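Local coordinates for calcium-binding EF hand family protein (Arabidopsis thaliana, PDB 6YIG) that probably serves as a calcium-binding adaptor in plant endocytosis, this chain being its N-terminal EH domain, built from paired EF-hands, at residues 35-40 / 69-74; 25-30 / 59-64; 10-15 / 100-105; 15-20 / 65-70. One frame throughout, in Å; residues are numbered along the deposited sequence.

Contact 1. Residues 35-40 / 69-74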
loop_
_atom_site.group_PDB
_atom_site.type_symbol
_atom_site.label_atom_id
_atom_site.label_comp_id
_atom_site.label_asym_id
_atom_site.label_seq_id
_atom_site.Cartn_x
_atom_site.Cartn_y
_atom_site.Cartn_z
ATOM N N GLY A 35 6.023 -5.428 -8.683
ATOM C CA GLY A 35 6.186 -4.593 -9.859
ATOM C C GLY A 35 5.689 -3.184 -9.624
ATOM O O GLY A 35 6.320 -2.214 -10.047
ATOM N N PHE A 36 4.546 -3.057 -8.942
ATOM C CA PHE A 36 3.948 -1.751 -8.703
ATOM C C PHE A 36 4.840 -0.902 -7.809
ATOM O O PHE A 36 5.111 0.267 -8.108
ATOM C CB PHE A 36 2.565 -1.927 -8.084
ATOM C CG PHE A 36 1.867 -0.628 -7.791
ATOM C CD1 PHE A 36 1.277 0.095 -8.794
ATOM C CD2 PHE A 36 1.831 -0.134 -6.512
ATOM C CE1 PHE A 36 0.634 1.303 -8.511
ATOM C CE2 PHE A 36 1.223 1.063 -6.239
ATOM C CZ PHE A 36 0.610 1.762 -7.232
ATOM N N PHE A 37 5.343 -1.476 -6.730
ATOM C CA PHE A 37 6.111 -0.685 -5.770
ATOM C C PHE A 37 7.541 -0.460 -6.184
ATOM O O PHE A 37 8.260 0.264 -5.482
ATOM C CB PHE A 37 6.005 -1.339 -4.390
ATOM C CG PHE A 37 4.626 -1.158 -3.765
ATOM C CD1 PHE A 37 4.078 0.103 -3.646
ATOM C CD2 PHE A 37 3.897 -2.236 -3.325
ATOM C CE1 PHE A 37 2.797 0.288 -3.104
ATOM C CE2 PHE A 37 2.634 -2.063 -2.760
ATOM C CZ PHE A 37 2.089 -0.805 -2.660
ATOM N N GLN A 38 7.975 -1.002 -7.319
ATOM C CA GLN A 38 9.246 -0.557 -7.878
ATOM C C GLN A 38 9.205 0.926 -8.205
ATOM O O GLN A 38 10.261 1.550 -8.321
ATOM C CB GLN A 38 9.592 -1.396 -9.095
ATOM C CG GLN A 38 10.135 -2.760 -8.712
ATOM C CD GLN A 38 10.806 -3.464 -9.860
ATOM O OE1 GLN A 38 10.141 -4.056 -10.713
ATOM N NE2 GLN A 38 12.142 -3.402 -9.895
ATOM N N GLY A 39 8.022 1.516 -8.306
ATOM C CA GLY A 39 7.905 2.947 -8.488
ATOM C C GLY A 39 7.822 3.773 -7.221
ATOM O O GLY A 39 7.609 4.993 -7.292
ATOM N N SER A 40 8.041 3.163 -6.054
ATOM C CA SER A 40 7.832 3.856 -4.798
ATOM C C SER A 40 9.066 4.548 -4.239
ATOM O O SER A 40 8.924 5.381 -3.337
ATOM C CB SER A 40 7.348 2.875 -3.728
ATOM O OG SER A 40 8.399 2.032 -3.347
ATOM N N ASN A 69 -4.248 -0.100 2.468
ATOM C CA ASN A 69 -3.407 0.022 3.650
ATOM C C ASN A 69 -1.925 -0.041 3.293
ATOM O O ASN A 69 -1.111 0.693 3.867
ATOM C CB ASN A 69 -3.742 -1.050 4.680
ATOM C CG ASN A 69 -5.026 -0.755 5.436
ATOM O OD1 ASN A 69 -5.439 0.391 5.571
ATOM N ND2 ASN A 69 -5.655 -1.790 5.937
ATOM N N SER A 70 -1.546 -0.885 2.328
ATOM C CA SER A 70 -0.137 -0.884 1.922
ATOM C C SER A 70 0.245 0.449 1.293
ATOM O O SER A 70 1.381 0.899 1.447
ATOM C CB SER A 70 0.171 -2.037 0.965
ATOM O OG SER A 70 -0.250 -1.793 -0.375
ATOM N N LEU A 71 -0.678 1.083 0.577
ATOM C CA LEU A 71 -0.423 2.413 0.014
ATOM C C LEU A 71 -0.229 3.445 1.120
ATOM O O LEU A 71 0.651 4.318 1.030
ATOM C CB LEU A 71 -1.590 2.817 -0.896
ATOM C CG LEU A 71 -1.680 2.070 -2.237
ATOM C CD1 LEU A 71 -3.034 2.412 -2.898
ATOM C CD2 LEU A 71 -0.511 2.342 -3.155
ATOM N N ARG A 72 -1.048 3.366 2.180
ATOM C CA ARG A 72 -0.909 4.285 3.301
ATOM C C ARG A 72 0.435 4.110 3.985
ATOM O O ARG A 72 1.088 5.091 4.343
ATOM C CB ARG A 72 -2.044 4.084 4.310
ATOM C CG ARG A 72 -3.399 4.458 3.783
ATOM C CD ARG A 72 -4.524 4.211 4.797
ATOM N NE ARG A 72 -5.792 4.649 4.208
ATOM C CZ ARG A 72 -6.697 3.837 3.663
ATOM N NH1 ARG A 72 -6.550 2.525 3.679
ATOM N NH2 ARG A 72 -7.770 4.352 3.102
ATOM N N LEU A 73 0.851 2.869 4.201
ATOM C CA LEU A 73 2.154 2.639 4.812
ATOM C C LEU A 73 3.267 3.149 3.914
ATOM O O LEU A 73 4.283 3.653 4.418
ATOM C CB LEU A 73 2.313 1.165 5.115
ATOM C CG LEU A 73 1.420 0.638 6.226
ATOM C CD1 LEU A 73 1.500 -0.882 6.306
ATOM C CD2 LEU A 73 1.754 1.276 7.568
ATOM N N VAL A 74 3.123 2.994 2.592
ATOM C CA VAL A 74 4.103 3.555 1.663
ATOM C C VAL A 74 4.188 5.072 1.807
ATOM O O VAL A 74 5.284 5.641 1.841
ATOM C CB VAL A 74 3.812 3.126 0.215
ATOM C CG1 VAL A 74 4.600 3.970 -0.773
ATOM C CG2 VAL A 74 4.103 1.650 0.044
#
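The carbonyl oxygen of Phe37 is gripped twice by Ser40, through its hydroxyl and its backbone N-H, which closes a type I beta turn from Phe37 to Ser40. The shorter bond, 2.8 Å from Ser40 OG to Phe37 O, lies in the carbonyl plane. It forms because OG sits between the backbone N and the carbonyl carbon (chi1 72°), folded back over its own turn. Serine suits this place because the same hydroxyl also accepts a hydrogen bond from Leu42 N, while its small CB still rests 4.2 Å from Val74 CG1. No hydrogen bond crosses between the segments; what meets is mostly apolar. The far atoms of the Phe37 ring reach 69-74: CE1 touches Val74 CG2 at 3.7 Å, and Ser70 OG lies near the ring plane, 3.4 Å from Phe37 CZ. This holds for the conformer of Ser70 described here, one of two, whose hydroxyl donates to Phe67 O. In the EF-hand pair of an EH domain, helices 30-37 and 64-78 each follow a metal-binding loop, and here these two exiting helices meet in the buried interior. Leu71 uses a single methyl, CD2, to reach two rings, 3.8 Å from Phe36 CE2 and 3.9 Å from Phe37 CE1, at the edge of each. The two phenylalanines also touch one another, Phe36 CD2 lying over a face of the Phe37 ring, offset toward its rim. Val74, branched at CB, sends one methyl to Ser40 and the other to Phe37. Pro103, in the chain after helix 85-93, packs on Leu71 and Val74, and Leu47 of helix 44-54 on Phe37.

Contact 2. Residues 25-30 / 59-64. With NA (sodium ion), chain C; CA (calcium ion), chain B.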
loop_
_atom_site.group_PDB
_atom_site.type_symbol
_atom_site.label_atom_id
_atom_site.label_comp_id
_atom_site.label_asym_id
_atom_site.label_seq_id
_atom_site.Cartn_x
_atom_site.Cartn_y
_atom_site.Cartn_z
ATOM N N ASP A 25 -8.139 -9.545 -11.615
ATOM C CA ASP A 25 -8.841 -10.535 -10.801
ATOM C C ASP A 25 -9.305 -9.957 -9.475
ATOM O O ASP A 25 -9.919 -10.686 -8.690
ATOM C CB ASP A 25 -7.971 -11.780 -10.588
ATOM C CG ASP A 25 -6.863 -11.582 -9.606
ATOM O OD1 ASP A 25 -6.504 -10.425 -9.307
ATOM O OD2 ASP A 25 -6.300 -12.614 -9.148
ATOM N N GLY A 26 -9.128 -8.657 -9.263
ATOM C CA GLY A 26 -9.629 -7.983 -8.083
ATOM C C GLY A 26 -8.776 -8.173 -6.862
ATOM O O GLY A 26 -9.206 -7.816 -5.761
ATOM N N ARG A 27 -7.583 -8.732 -7.024
ATOM C CA ARG A 27 -6.622 -8.952 -5.952
ATOM C C ARG A 27 -5.250 -8.504 -6.418
ATOM O O ARG A 27 -4.936 -8.588 -7.604
ATOM C CB ARG A 27 -6.534 -10.436 -5.566
ATOM C CG ARG A 27 -7.846 -11.148 -5.279
ATOM C CD ARG A 27 -7.552 -12.634 -5.043
ATOM N NE ARG A 27 -7.074 -13.302 -6.249
ATOM C CZ ARG A 27 -6.858 -14.611 -6.340
ATOM N NH1 ARG A 27 -7.077 -15.388 -5.292
ATOM N NH2 ARG A 27 -6.433 -15.149 -7.482
ATOM N N ILE A 28 -4.403 -8.062 -5.482
ATOM C CA ILE A 28 -3.014 -7.745 -5.799
ATOM C C ILE A 28 -2.154 -8.912 -5.335
ATOM O O ILE A 28 -2.014 -9.177 -4.131
ATOM C CB ILE A 28 -2.540 -6.426 -5.171
ATOM C CG1 ILE A 28 -3.494 -5.276 -5.474
ATOM C CG2 ILE A 28 -1.106 -6.119 -5.646
ATOM C CD1 ILE A 28 -3.812 -5.093 -6.947
ATOM N N SER A 29 -1.573 -9.611 -6.294
ATOM C CA SER A 29 -0.678 -10.714 -6.012
ATOM C C SER A 29 0.692 -10.201 -5.587
ATOM O O SER A 29 1.022 -9.019 -5.743
ATOM C CB SER A 29 -0.511 -11.584 -7.242
ATOM O OG SER A 29 0.237 -10.871 -8.212
ATOM N N GLY A 30 1.490 -11.110 -5.019
ATOM C CA GLY A 30 2.862 -10.747 -4.668
ATOM C C GLY A 30 3.629 -10.148 -5.834
ATOM O O GLY A 30 4.300 -9.127 -5.695
ATOM N N SER A 59 -2.518 -14.993 2.686
ATOM C CA SER A 59 -2.940 -15.749 1.522
ATOM C C SER A 59 -2.065 -15.535 0.298
ATOM O O SER A 59 -2.209 -16.276 -0.680
ATOM C CB SER A 59 -4.369 -15.362 1.151
ATOM O OG SER A 59 -4.383 -14.022 0.682
ATOM N N GLY A 60 -1.210 -14.528 0.306
ATOM C CA GLY A 60 -0.425 -14.184 -0.857
ATOM C C GLY A 60 -1.073 -13.164 -1.757
ATOM O O GLY A 60 -0.522 -12.838 -2.816
ATOM N N PHE A 61 -2.238 -12.663 -1.380
ATOM C CA PHE A 61 -2.945 -11.683 -2.169
ATOM C C PHE A 61 -3.449 -10.586 -1.247
ATOM O O PHE A 61 -3.811 -10.844 -0.095
ATOM C CB PHE A 61 -4.149 -12.287 -2.891
ATOM C CG PHE A 61 -3.792 -13.349 -3.877
ATOM C CD1 PHE A 61 -3.658 -14.661 -3.478
ATOM C CD2 PHE A 61 -3.567 -13.023 -5.200
ATOM C CE1 PHE A 61 -3.323 -15.628 -4.380
ATOM C CE2 PHE A 61 -3.230 -13.981 -6.108
ATOM C CZ PHE A 61 -3.111 -15.289 -5.698
ATOM N N LEU A 62 -3.492 -9.378 -1.767
ATOM C CA LEU A 62 -4.089 -8.249 -1.072
ATOM C C LEU A 62 -5.447 -7.933 -1.679
ATOM O O LEU A 62 -5.561 -7.773 -2.895
ATOM C CB LEU A 62 -3.221 -7.008 -1.167
ATOM C CG LEU A 62 -1.750 -7.167 -0.772
ATOM C CD1 LEU A 62 -1.057 -5.817 -0.962
ATOM C CD2 LEU A 62 -1.583 -7.701 0.635
ATOM N N ASP A 63 -6.472 -7.827 -0.835
ATOM C CA ASP A 63 -7.714 -7.266 -1.338
ATOM C C ASP A 63 -7.613 -5.738 -1.358
ATOM O O ASP A 63 -6.552 -5.147 -1.119
ATOM C CB ASP A 63 -8.906 -7.785 -0.529
ATOM C CG ASP A 63 -8.865 -7.382 0.910
ATOM O OD1 ASP A 63 -8.116 -6.474 1.274
ATOM O OD2 ASP A 63 -9.621 -7.984 1.713
ATOM N N ARG A 64 -8.718 -5.084 -1.692
ATOM C CA ARG A 64 -8.692 -3.631 -1.830
ATOM C C ARG A 64 -8.274 -2.965 -0.529
ATOM O O ARG A 64 -7.419 -2.074 -0.511
ATOM C CB ARG A 64 -10.069 -3.135 -2.265
ATOM C CG ARG A 64 -10.139 -1.652 -2.507
ATOM C CD ARG A 64 -11.557 -1.225 -2.887
ATOM N NE ARG A 64 -12.004 -1.879 -4.113
ATOM C CZ ARG A 64 -11.849 -1.377 -5.333
ATOM N NH1 ARG A 64 -11.243 -0.207 -5.509
ATOM N NH2 ARG A 64 -12.310 -2.045 -6.387
HETATM NA NA NA C . -4.448 -11.946 1.779
HETATM CA CA CA B . -4.408 -9.390 -9.694
HETATM O O HOH W 1 -3.730 -11.504 -8.870
HETATM O O HOH W 2 1.246 -14.135 -4.275
HETATM O O HOH W 3 -6.724 -12.402 0.522
HETATM O O HOH W 4 -5.378 -10.515 3.271
#
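Ile28 and Leu62 form an antiparallel hydrogen-bonded pair: Ile28 N to Leu62 O and Leu62 N to Ile28 O are both 2.8 Å. Beyond them, Gly30 N and Gly60 O make a weak bond, which a water also bridges; Gly60 has a positive phi at which a side chain would jam against the preceding carbonyl oxygen. On the side of the sheet that carries Ser29 and Phe61, the Arg27 guanidinium lies flat on the Phe61 ring, centres 3.8 Å apart and planes at 6°, a cation-pi stack. A bend at chi3 (-67°) places NE, and from there NE and NH2 both donate to Asp25 OD2, a salt bridge in the guanidinium plane. An alanine in place of Phe61 would probably leave one guanidinium face without its aromatic partner and Ser29 CB without the ring it touches. Other oxygens bind metals: calcium takes Asp25 OD1 at 2.4 Å and Arg27 O, with Asp21, Asp23 and Glu32; sodium takes Phe61 O at 2.3 Å and Ser59 OG, with Asp55 and Ser57. Such a sheet couples paired EF-hand loops. From its other face Ile28 packs on Phe17 of helix 12-20, Leu62 on Trp51 of helix 44-54, and both on Phe67 of helix 64-78.

Contact 3. Residues 10-15 / 100-105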
loop_
_atom_site.group_PDB
_atom_site.type_symbol
_atom_site.label_atom_id
_atom_site.label_comp_id
_atom_site.label_asym_id
_atom_site.label_seq_id
_atom_site.Cartn_x
_atom_site.Cartn_y
_atom_site.Cartn_z
ATOM N N MET A 10 -10.699 12.795 -8.144
ATOM C CA MET A 10 -10.525 11.389 -8.488
ATOM C C MET A 10 -9.942 10.604 -7.315
ATOM O O MET A 10 -9.062 11.086 -6.599
ATOM C CB MET A 10 -9.606 11.254 -9.708
ATOM C CG MET A 10 -9.393 9.807 -10.150
ATOM S SD MET A 10 -8.007 9.549 -11.282
ATOM C CE MET A 10 -6.604 9.604 -10.175
ATOM N N ASP A 11 -10.432 9.373 -7.153
ATOM C CA ASP A 11 -9.989 8.469 -6.092
ATOM C C ASP A 11 -8.658 7.857 -6.505
ATOM O O ASP A 11 -8.589 6.929 -7.318
ATOM C CB ASP A 11 -11.063 7.416 -5.845
ATOM C CG ASP A 11 -10.757 6.527 -4.663
ATOM O OD1 ASP A 11 -9.581 6.393 -4.290
ATOM O OD2 ASP A 11 -11.724 5.953 -4.110
ATOM N N GLN A 12 -7.579 8.365 -5.906
ATOM C CA GLN A 12 -6.241 7.936 -6.281
ATOM C C GLN A 12 -5.918 6.556 -5.734
ATOM O O GLN A 12 -5.148 5.822 -6.356
ATOM C CB GLN A 12 -5.214 8.952 -5.788
ATOM C CG GLN A 12 -3.795 8.661 -6.219
ATOM C CD GLN A 12 -3.634 8.562 -7.726
ATOM O OE1 GLN A 12 -3.377 7.485 -8.273
ATOM N NE2 GLN A 12 -3.804 9.684 -8.410
ATOM N N PHE A 13 -6.470 6.188 -4.572
ATOM C CA PHE A 13 -6.281 4.827 -4.081
ATOM C C PHE A 13 -6.858 3.835 -5.078
ATOM O O PHE A 13 -6.205 2.856 -5.459
ATOM C CB PHE A 13 -6.930 4.640 -2.702
ATOM C CG PHE A 13 -6.202 5.329 -1.584
ATOM C CD1 PHE A 13 -5.169 4.702 -0.912
ATOM C CD2 PHE A 13 -6.559 6.602 -1.184
ATOM C CE1 PHE A 13 -4.524 5.318 0.115
ATOM C CE2 PHE A 13 -5.903 7.223 -0.141
ATOM C CZ PHE A 13 -4.869 6.588 0.496
ATOM N N GLU A 14 -8.091 4.082 -5.522
ATOM C CA GLU A 14 -8.697 3.184 -6.497
ATOM C C GLU A 14 -7.912 3.164 -7.804
ATOM O O GLU A 14 -7.749 2.105 -8.428
ATOM C CB GLU A 14 -10.148 3.593 -6.747
ATOM C CG GLU A 14 -10.826 2.697 -7.782
ATOM C CD GLU A 14 -12.306 2.967 -7.930
ATOM O OE1 GLU A 14 -12.740 4.115 -7.684
ATOM O OE2 GLU A 14 -13.033 2.024 -8.309
ATOM N N ALA A 15 -7.434 4.330 -8.258
ATOM C CA ALA A 15 -6.678 4.372 -9.500
ATOM C C ALA A 15 -5.414 3.534 -9.389
ATOM O O ALA A 15 -5.056 2.814 -10.323
ATOM C CB ALA A 15 -6.335 5.818 -9.848
ATOM N N ILE A 100 -4.208 9.770 5.943
ATOM C CA ILE A 100 -2.964 9.465 5.247
ATOM C C ILE A 100 -3.199 9.613 3.752
ATOM O O ILE A 100 -4.066 8.901 3.190
ATOM C CB ILE A 100 -2.454 8.064 5.595
ATOM C CG1 ILE A 100 -2.251 7.934 7.100
ATOM C CG2 ILE A 100 -1.166 7.777 4.808
ATOM C CD1 ILE A 100 -1.896 6.506 7.535
ATOM N N PRO A 101 -2.486 10.509 3.070
ATOM C CA PRO A 101 -2.642 10.664 1.619
ATOM C C PRO A 101 -2.197 9.424 0.864
ATOM O O PRO A 101 -1.425 8.601 1.374
ATOM C CB PRO A 101 -1.726 11.849 1.279
ATOM C CG PRO A 101 -1.422 12.517 2.555
ATOM C CD PRO A 101 -1.515 11.476 3.629
ATOM N N PRO A 102 -2.640 9.263 -0.379
ATOM C CA PRO A 102 -2.055 8.237 -1.227
ATOM C C PRO A 102 -0.609 8.580 -1.546
ATOM O O PRO A 102 -0.227 9.763 -1.574
ATOM C CB PRO A 102 -2.941 8.264 -2.486
ATOM C CG PRO A 102 -3.511 9.605 -2.510
ATOM C CD PRO A 102 -3.628 10.092 -1.085
ATOM N N PRO A 103 0.220 7.583 -1.797
ATOM C CA PRO A 103 1.647 7.816 -2.036
ATOM C C PRO A 103 1.919 8.313 -3.452
ATOM O O PRO A 103 1.017 8.434 -4.293
ATOM C CB PRO A 103 2.248 6.425 -1.790
ATOM C CG PRO A 103 1.146 5.485 -2.263
ATOM C CD PRO A 103 -0.119 6.142 -1.827
ATOM N N LYS A 104 3.191 8.635 -3.695
ATOM C CA LYS A 104 3.685 8.979 -5.025
ATOM C C LYS A 104 4.328 7.737 -5.628
ATOM O O LYS A 104 5.292 7.210 -5.070
ATOM C CB LYS A 104 4.697 10.126 -4.953
ATOM C CG LYS A 104 4.098 11.426 -4.449
ATOM C CD LYS A 104 3.110 12.008 -5.469
ATOM C CE LYS A 104 2.601 13.398 -5.072
ATOM N NZ LYS A 104 1.736 13.376 -3.853
ATOM N N ILE A 105 3.818 7.282 -6.765
ATOM C CA ILE A 105 4.302 6.068 -7.406
ATOM C C ILE A 105 4.663 6.400 -8.845
ATOM O O ILE A 105 3.797 6.831 -9.616
ATOM C CB ILE A 105 3.266 4.932 -7.365
ATOM C CG1 ILE A 105 2.789 4.685 -5.945
ATOM C CG2 ILE A 105 3.872 3.660 -7.958
ATOM C CD1 ILE A 105 3.768 3.929 -5.072
#
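Phe13, in the first turn of helix 12-20, lies beside an extended run of prolines, its CA 6.1 Å from Pro102 CA, and no hydrogen bond crosses between the segments. Pro101 and Pro102 have backbone angles close to those of a polyproline II helix; Pro102, with no N-H to donate, meets the helix through its ring. Pro102 CB sits over one face of the Phe13 ring, 4.0 Å from its centroid and 14° off the normal, a CH-pi contact. Pro102 CD adds a touch of 3.8 Å to Phe13 CE2. Ile100 O comes to the edge of the ring, in its plane, 3.6 Å from Phe13 CZ. In this EH domain the chain thus continues beyond helix 85-93 as a proline-rich tail that folds back on the entering helix of the first EF-hand. An alanine in place of Phe13 would probably leave the Pro102 ring without its aromatic support and deprive Arg72 of its cation-pi partner. Gln12 packs on the same proline with its aliphatic part: CB and CG both lie 3.8 Å from Pro102 CG. Its CG is anti to the backbone N (chi1 -175°), and a bend at chi2 leads the amide away from the tail, so a long polar residue serves at a partly exposed site. Asp11 caps the helix, Asp11 OD1 accepting from Glu14 N at 3.0 Å, met from above the carboxylate plane. Further bonds tie down the tail: Pro101 O to Thr75 OG1, Lys104 O to Gln78 NE2, and Pro103 O to Tyr16 OH.

Contact 4. Residues 15-20 / 65-70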
loop_
_atom_site.group_PDB
_atom_site.type_symbol
_atom_site.label_atom_id
_atom_site.label_comp_id
_atom_site.label_asym_id
_atom_site.label_seq_id
_atom_site.Cartn_x
_atom_site.Cartn_y
_atom_site.Cartn_z
ATOM N N ALA A 15 -7.434 4.330 -8.258
ATOM C CA ALA A 15 -6.678 4.372 -9.500
ATOM C C ALA A 15 -5.414 3.534 -9.389
ATOM O O ALA A 15 -5.056 2.814 -10.323
ATOM C CB ALA A 15 -6.335 5.818 -9.848
ATOM N N TYR A 16 -4.733 3.608 -8.246
ATOM C CA TYR A 16 -3.542 2.794 -8.049
ATOM C C TYR A 16 -3.891 1.308 -8.005
ATOM O O TYR A 16 -3.153 0.480 -8.526
ATOM C CB TYR A 16 -2.828 3.201 -6.760
ATOM C CG TYR A 16 -1.946 4.421 -6.826
ATOM C CD1 TYR A 16 -1.231 4.748 -7.971
ATOM C CD2 TYR A 16 -1.785 5.229 -5.723
ATOM C CE1 TYR A 16 -0.380 5.857 -8.013
ATOM C CE2 TYR A 16 -0.959 6.352 -5.751
ATOM C CZ TYR A 16 -0.249 6.658 -6.902
ATOM O OH TYR A 16 0.591 7.752 -6.988
ATOM N N PHE A 17 -4.991 0.946 -7.335
ATOM C CA PHE A 17 -5.425 -0.450 -7.281
ATOM C C PHE A 17 -5.664 -0.993 -8.685
ATOM O O PHE A 17 -5.226 -2.099 -9.020
ATOM C CB PHE A 17 -6.689 -0.515 -6.397
ATOM C CG PHE A 17 -7.234 -1.900 -6.123
ATOM C CD1 PHE A 17 -6.470 -2.870 -5.515
ATOM C CD2 PHE A 17 -8.568 -2.170 -6.369
ATOM C CE1 PHE A 17 -6.979 -4.109 -5.235
ATOM C CE2 PHE A 17 -9.097 -3.414 -6.086
ATOM C CZ PHE A 17 -8.282 -4.401 -5.522
ATOM N N LYS A 18 -6.356 -0.217 -9.523
ATOM C CA LYS A 18 -6.622 -0.645 -10.894
ATOM C C LYS A 18 -5.334 -0.756 -11.701
ATOM O O LYS A 18 -5.179 -1.689 -12.494
ATOM C CB LYS A 18 -7.599 0.331 -11.560
ATOM C CG LYS A 18 -9.042 0.224 -11.075
ATOM C CD LYS A 18 -9.904 1.346 -11.669
ATOM N N ARG A 19 -4.365 0.148 -11.480
ATOM C CA ARG A 19 -3.103 0.039 -12.203
ATOM C C ARG A 19 -2.291 -1.171 -11.735
ATOM O O ARG A 19 -1.612 -1.823 -12.533
ATOM C CB ARG A 19 -2.249 1.300 -12.053
ATOM C CG ARG A 19 -0.990 1.293 -12.982
ATOM C CD ARG A 19 -1.345 1.453 -14.477
ATOM N NE ARG A 19 -0.207 1.205 -15.370
ATOM N N ALA A 20 -2.332 -1.466 -10.438
ATOM C CA ALA A 20 -1.537 -2.563 -9.907
ATOM C C ALA A 20 -2.108 -3.925 -10.281
ATOM O O ALA A 20 -1.359 -4.902 -10.367
ATOM C CB ALA A 20 -1.455 -2.440 -8.385
ATOM N N GLN A 65 -8.923 -3.348 0.569
ATOM C CA GLN A 65 -8.588 -2.758 1.859
ATOM C C GLN A 65 -7.113 -2.961 2.161
ATOM O O GLN A 65 -6.422 -2.036 2.610
ATOM C CB GLN A 65 -9.460 -3.384 2.949
ATOM C CG GLN A 65 -9.142 -2.905 4.331
ATOM C CD GLN A 65 -9.727 -3.813 5.400
ATOM O OE1 GLN A 65 -9.158 -4.864 5.723
ATOM N NE2 GLN A 65 -10.869 -3.416 5.947
ATOM N N ASN A 66 -6.622 -4.191 1.959
ATOM C CA ASN A 66 -5.226 -4.493 2.281
ATOM C C ASN A 66 -4.280 -3.647 1.427
ATOM O O ASN A 66 -3.210 -3.203 1.884
ATOM C CB ASN A 66 -4.873 -5.963 1.996
ATOM C CG ASN A 66 -5.702 -6.996 2.739
ATOM O OD1 ASN A 66 -5.882 -8.106 2.210
ATOM N ND2 ASN A 66 -6.128 -6.703 3.963
ATOM N N PHE A 67 -4.600 -3.523 0.139
ATOM C CA PHE A 67 -3.752 -2.766 -0.763
ATOM C C PHE A 67 -3.800 -1.286 -0.435
ATOM O O PHE A 67 -2.761 -0.613 -0.444
ATOM C CB PHE A 67 -4.141 -3.002 -2.220
ATOM C CG PHE A 67 -3.229 -2.321 -3.200
ATOM C CD1 PHE A 67 -1.930 -2.746 -3.362
ATOM C CD2 PHE A 67 -3.661 -1.240 -3.931
ATOM C CE1 PHE A 67 -1.079 -2.093 -4.265
ATOM C CE2 PHE A 67 -2.819 -0.590 -4.826
ATOM C CZ PHE A 67 -1.542 -1.032 -5.000
ATOM N N TYR A 68 -4.985 -0.758 -0.131
ATOM C CA TYR A 68 -5.039 0.639 0.276
ATOM C C TYR A 68 -4.208 0.852 1.534
ATOM O O TYR A 68 -3.522 1.873 1.671
ATOM C CB TYR A 68 -6.469 1.103 0.503
ATOM C CG TYR A 68 -7.375 1.289 -0.699
ATOM C CD1 TYR A 68 -7.062 0.803 -1.960
ATOM C CD2 TYR A 68 -8.590 1.914 -0.528
ATOM C CE1 TYR A 68 -7.946 0.940 -3.009
ATOM C CE2 TYR A 68 -9.472 2.066 -1.563
ATOM C CZ TYR A 68 -9.132 1.586 -2.815
ATOM O OH TYR A 68 -10.055 1.767 -3.839
ATOM N N ASN A 69 -4.248 -0.100 2.468
ATOM C CA ASN A 69 -3.407 0.022 3.650
ATOM C C ASN A 69 -1.925 -0.041 3.293
ATOM O O ASN A 69 -1.111 0.693 3.867
ATOM C CB ASN A 69 -3.742 -1.050 4.680
ATOM C CG ASN A 69 -5.026 -0.755 5.436
ATOM O OD1 ASN A 69 -5.439 0.391 5.571
ATOM N ND2 ASN A 69 -5.655 -1.790 5.937
ATOM N N SER A 70 -1.546 -0.885 2.328
ATOM C CA SER A 70 -0.137 -0.884 1.922
ATOM C C SER A 70 0.245 0.449 1.293
ATOM O O SER A 70 1.381 0.899 1.447
ATOM C CB SER A 70 0.171 -2.037 0.965
ATOM O OG SER A 70 -0.250 -1.793 -0.375
#
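The rings of Phe17 and Phe67 meet obliquely, centroids 5.8 Å apart and planes at 39°. Phe67 CD2 comes to the edge of the Phe17 ring, near its plane, 3.6 Å from Phe17 CD1. Beyond that point the Phe67 ring reaches the helix backbone itself, its CE2 lying 3.6 Å from Phe17 CA, while its tip, CZ, touches Ala20 CB at 3.7 Å. Phe67 CG, anti to the backbone N (chi1 -176°), sends the ring toward helix 12-20. Ala20 suits its place because a single methyl lets the large ring come in close against the helix. Tyr68 is met at its ring edge, in plane, by Phe17 CB, 3.9 Å from Tyr68 CE1, and its hydroxyl is hydrogen-bonded to Arg64 NH1 just before the segment. Tyr16 contributes little more than CB and backbone atoms. The segment axes come within 10.4 Å of each other at 108°, nearly perpendicular, and the aromatic rings lie between them. Ile28 packs on Phe17, Ala20 and Phe67, and Phe36 meets Phe67 edge-to-face. Such a buried aromatic cluster, joining the entering helix of one hand to the exiting helix of the other, is characteristic of paired EF-hands.

Overall arrangement
Contacts 1 and 4 form the buried core and share helix 64-78: 65-70 faces the entering helix of the first hand, 69-74 the exiting one, and Phe36 touches Phe67 and Tyr16 between them. Both rely on apolar and aromatic packing. Contact 2, farther from the centre, is the polar one, with paired strands, metal ligands and a salt bridge; its Ile28 reaches into contact 4 and its Leu62 toward Ser70 of contact 1. Contact 3 lies at the surface, where a proline ring packs on an aromatic face and on the aliphatic part of a glutamine. It shares helix 12-20 with contact 4, to which Pro103 and Tyr16 link it, while Pro103 and Ile105 also pack on contact 1.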